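Local coordinates for glycerol dehydrogenase (Bacillus coagulans, PDB 6CSJ), which catalyses the NAD-linked oxidation of glycerol and probably related polyols, here as a double mutant that has acquired D-lactate dehydrogenase activity, at residues A[207-218]-A[295-304]. The protein carries 2 engineered substitutions. Numbering follows the deposited sequence.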
# COMPACT_ATOMS: atom_id res chain seq x y z
N TYR A 207 -12.19 5.27 4.25
CA TYR A 207 -12.03 6.39 5.19
C TYR A 207 -12.88 6.23 6.45
O TYR A 207 -12.37 6.32 7.57
CB TYR A 207 -12.37 7.75 4.52
CG TYR A 207 -12.26 8.91 5.48
CD1 TYR A 207 -11.01 9.38 5.91
CD2 TYR A 207 -13.40 9.51 6.02
CE1 TYR A 207 -10.91 10.42 6.81
CE2 TYR A 207 -13.31 10.56 6.94
CZ TYR A 207 -12.06 11.01 7.33
OH TYR A 207 -11.98 12.03 8.23
N ASP A 208 -14.17 5.99 6.26
CA ASP A 208 -15.10 5.78 7.37
C ASP A 208 -14.67 4.66 8.31
O ASP A 208 -14.82 4.78 9.53
CB ASP A 208 -16.51 5.47 6.85
CG ASP A 208 -17.17 6.65 6.17
OD1 ASP A 208 -16.68 7.78 6.28
OD2 ASP A 208 -18.21 6.44 5.50
N THR A 209 -14.15 3.57 7.74
CA THR A 209 -13.67 2.43 8.52
C THR A 209 -12.44 2.81 9.36
O THR A 209 -12.34 2.39 10.51
CB THR A 209 -13.36 1.20 7.62
OG1 THR A 209 -14.51 0.85 6.84
CG2 THR A 209 -12.96 -0.00 8.45
N GLN A 210 -11.54 3.61 8.81
CA GLN A 210 -10.38 4.08 9.59
C GLN A 210 -10.83 4.87 10.81
O GLN A 210 -10.38 4.59 11.93
CB GLN A 210 -9.42 4.94 8.75
CG GLN A 210 -8.80 4.25 7.55
CD GLN A 210 -8.04 2.97 7.89
OE1 GLN A 210 -7.40 2.89 8.94
NE2 GLN A 210 -8.11 1.97 7.00
N ILE A 211 -11.75 5.82 10.61
CA ILE A 211 -12.24 6.70 11.69
C ILE A 211 -12.96 5.88 12.78
O ILE A 211 -12.66 6.03 13.96
CB ILE A 211 -13.16 7.84 11.14
CG1 ILE A 211 -12.42 8.75 10.15
CG2 ILE A 211 -13.76 8.68 12.27
CD1 ILE A 211 -11.10 9.31 10.63
N LEU A 212 -13.87 4.99 12.37
CA LEU A 212 -14.64 4.18 13.32
C LEU A 212 -13.85 3.06 14.02
O LEU A 212 -14.11 2.77 15.19
CB LEU A 212 -15.88 3.58 12.61
CG LEU A 212 -16.93 4.61 12.13
CD1 LEU A 212 -17.97 3.97 11.21
CD2 LEU A 212 -17.62 5.30 13.31
N GLU A 213 -12.89 2.45 13.31
CA GLU A 213 -12.27 1.19 13.73
C GLU A 213 -10.78 1.24 14.05
O GLU A 213 -10.28 0.32 14.69
CB GLU A 213 -12.48 0.12 12.65
CG GLU A 213 -13.93 -0.11 12.23
CD GLU A 213 -14.73 -0.86 13.27
OE1 GLU A 213 -14.30 -1.96 13.66
OE2 GLU A 213 -15.78 -0.35 13.69
N GLY A 214 -10.07 2.28 13.61
CA GLY A 214 -8.60 2.29 13.70
C GLY A 214 -8.04 2.12 15.10
O GLY A 214 -7.12 1.32 15.32
N LEU A 215 -8.60 2.88 16.04
CA LEU A 215 -8.15 2.86 17.44
C LEU A 215 -8.42 1.49 18.07
O LEU A 215 -7.52 0.92 18.68
CB LEU A 215 -8.82 3.97 18.26
CG LEU A 215 -8.49 4.01 19.77
CD1 LEU A 215 -7.01 4.20 20.01
CD2 LEU A 215 -9.31 5.05 20.50
N LYS A 216 -9.65 0.99 17.93
CA LYS A 216 -10.00 -0.34 18.43
C LYS A 216 -9.08 -1.44 17.88
O LYS A 216 -8.70 -2.36 18.61
CB LYS A 216 -11.45 -0.69 18.09
CG LYS A 216 -12.49 0.07 18.88
CD LYS A 216 -13.88 -0.50 18.64
CE LYS A 216 -14.45 -0.09 17.29
NZ LYS A 216 -15.67 -0.87 16.94
N ALA A 217 -8.76 -1.32 16.59
CA ALA A 217 -7.85 -2.24 15.93
C ALA A 217 -6.44 -2.10 16.46
O ALA A 217 -5.80 -3.11 16.73
CB ALA A 217 -7.86 -2.03 14.42
N LYS A 218 -5.95 -0.88 16.61
CA LYS A 218 -4.61 -0.67 17.18
C LYS A 218 -4.45 -1.29 18.57
O LYS A 218 -3.47 -1.96 18.83
CB LYS A 218 -4.24 0.82 17.26
CG LYS A 218 -2.84 1.03 17.82
CD LYS A 218 -2.41 2.48 17.91
CE LYS A 218 -1.10 2.56 18.70
NZ LYS A 218 -0.31 3.80 18.45
N GLU A 295 -11.07 16.22 12.22
CA GLU A 295 -11.35 14.79 12.28
C GLU A 295 -10.11 13.95 11.87
O GLU A 295 -9.82 12.95 12.52
CB GLU A 295 -12.56 14.43 11.42
CG GLU A 295 -12.92 12.96 11.42
CD GLU A 295 -14.26 12.66 10.79
OE1 GLU A 295 -15.28 12.73 11.50
OE2 GLU A 295 -14.30 12.34 9.58
N VAL A 296 -9.39 14.38 10.83
CA VAL A 296 -8.18 13.69 10.38
C VAL A 296 -7.04 13.81 11.40
O VAL A 296 -6.39 12.82 11.73
CB VAL A 296 -7.70 14.20 8.99
CG1 VAL A 296 -6.31 13.69 8.65
CG2 VAL A 296 -8.70 13.76 7.92
N VAL A 297 -6.79 15.03 11.88
CA VAL A 297 -5.68 15.25 12.82
C VAL A 297 -5.95 14.48 14.11
O VAL A 297 -5.04 13.88 14.68
CB VAL A 297 -5.46 16.75 13.11
CG1 VAL A 297 -4.40 16.95 14.19
CG2 VAL A 297 -5.05 17.49 11.83
N SER A 298 -7.21 14.51 14.56
CA SER A 298 -7.64 13.81 15.78
C SER A 298 -7.43 12.29 15.66
O SER A 298 -6.86 11.66 16.55
CB SER A 298 -9.10 14.12 16.08
OG SER A 298 -9.54 13.44 17.25
N PHE A 299 -7.90 11.72 14.56
CA PHE A 299 -7.66 10.32 14.28
C PHE A 299 -6.17 9.97 14.29
O PHE A 299 -5.77 8.98 14.91
CB PHE A 299 -8.28 9.88 12.95
CG PHE A 299 -7.86 8.51 12.54
CD1 PHE A 299 -8.34 7.40 13.22
CD2 PHE A 299 -6.91 8.33 11.53
CE1 PHE A 299 -7.92 6.12 12.87
CE2 PHE A 299 -6.48 7.05 11.18
CZ PHE A 299 -6.99 5.95 11.85
N CYS A 300 -5.36 10.78 13.60
CA CYS A 300 -3.91 10.53 13.51
C CYS A 300 -3.25 10.56 14.90
O CYS A 300 -2.45 9.68 15.22
CB CYS A 300 -3.23 11.53 12.57
SG CYS A 300 -3.59 11.33 10.79
N LEU A 301 -3.60 11.55 15.72
CA LEU A 301 -3.09 11.60 17.09
C LEU A 301 -3.53 10.40 17.94
O LEU A 301 -2.75 9.92 18.74
CB LEU A 301 -3.48 12.91 17.78
CG LEU A 301 -2.84 14.16 17.19
CD1 LEU A 301 -3.48 15.41 17.79
CD2 LEU A 301 -1.32 14.18 17.40
N SER A 302 -4.76 9.92 17.74
CA SER A 302 -5.26 8.76 18.50
C SER A 302 -4.50 7.47 18.22
O SER A 302 -4.35 6.67 19.12
CB SER A 302 -6.77 8.55 18.27
OG SER A 302 -7.04 7.94 17.02
N VAL A 303 -4.04 7.27 16.98
CA VAL A 303 -3.33 6.03 16.59
C VAL A 303 -1.82 6.16 16.43
O VAL A 303 -1.15 5.15 16.23
CB VAL A 303 -3.93 5.38 15.31
CG1 VAL A 303 -5.38 5.02 15.52
CG2 VAL A 303 -3.78 6.27 14.08
N GLY A 304 -1.28 7.38 16.51
CA GLY A 304 0.17 7.60 16.46
C GLY A 304 0.72 7.86 15.06
O GLY A 304 1.89 7.59 14.81
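Ile-211 is level with Phe-299 and Leu-215 with Val-303 where two nearly parallel helix segments, 207-218 and 295-303, run 13° apart with their axes 9.6 Å from each other. Near the N-terminal end of the pair, Tyr-207 reaches across: with CG anti to the backbone N, its ring extends to the other helix and OH donates to Glu-295 OE2 at 2.7 Å, on the anti lone pair of that oxygen. Ring and carboxylate planes are turned 35° from each other, and Val-296 CG2 sits at the ring edge, 3.7 Å from Tyr-207 OH. Ile-211 CG1 lies over one face of the tyrosine near its rim, while its CD1 touches Phe-299 CB at 3.7 Å. Putting an alanine at Tyr-207 would probably leave Glu-295 OE2 without this donor and open a gap beside Val-296 and Ile-211.

In the middle, Phe-299 swings toward helix 207-218; with no side chain on Gly-214, the ring edge comes up against its CA, 4.0 Å from Phe-299 CE1. The same CE1 lies 3.0 Å from Gln-210 O, which approaches the ring obliquely. Val-303 CG2 lies above one face of the Phe-299 ring, offset toward its rim, and Val-303 CG1 packs on the backbone of Gly-214 and Leu-215. Beyond it, the extended Lys-218 chain brings NZ to Val-303 O (2.7 Å), approaching from above the carbonyl plane at a C=O...N angle of 116°.

This is packing inside the all-helical C-terminal domain of the iron-containing alcohol dehydrogenase fold, with helix 162-173 touching both partners through Leu-173. At the C-terminal end of helix 290-303, the lysine ammonium would probably be favourable to the helix dipole, while at the other end Tyr-207 OH gives the Glu-295 carboxylate a donor.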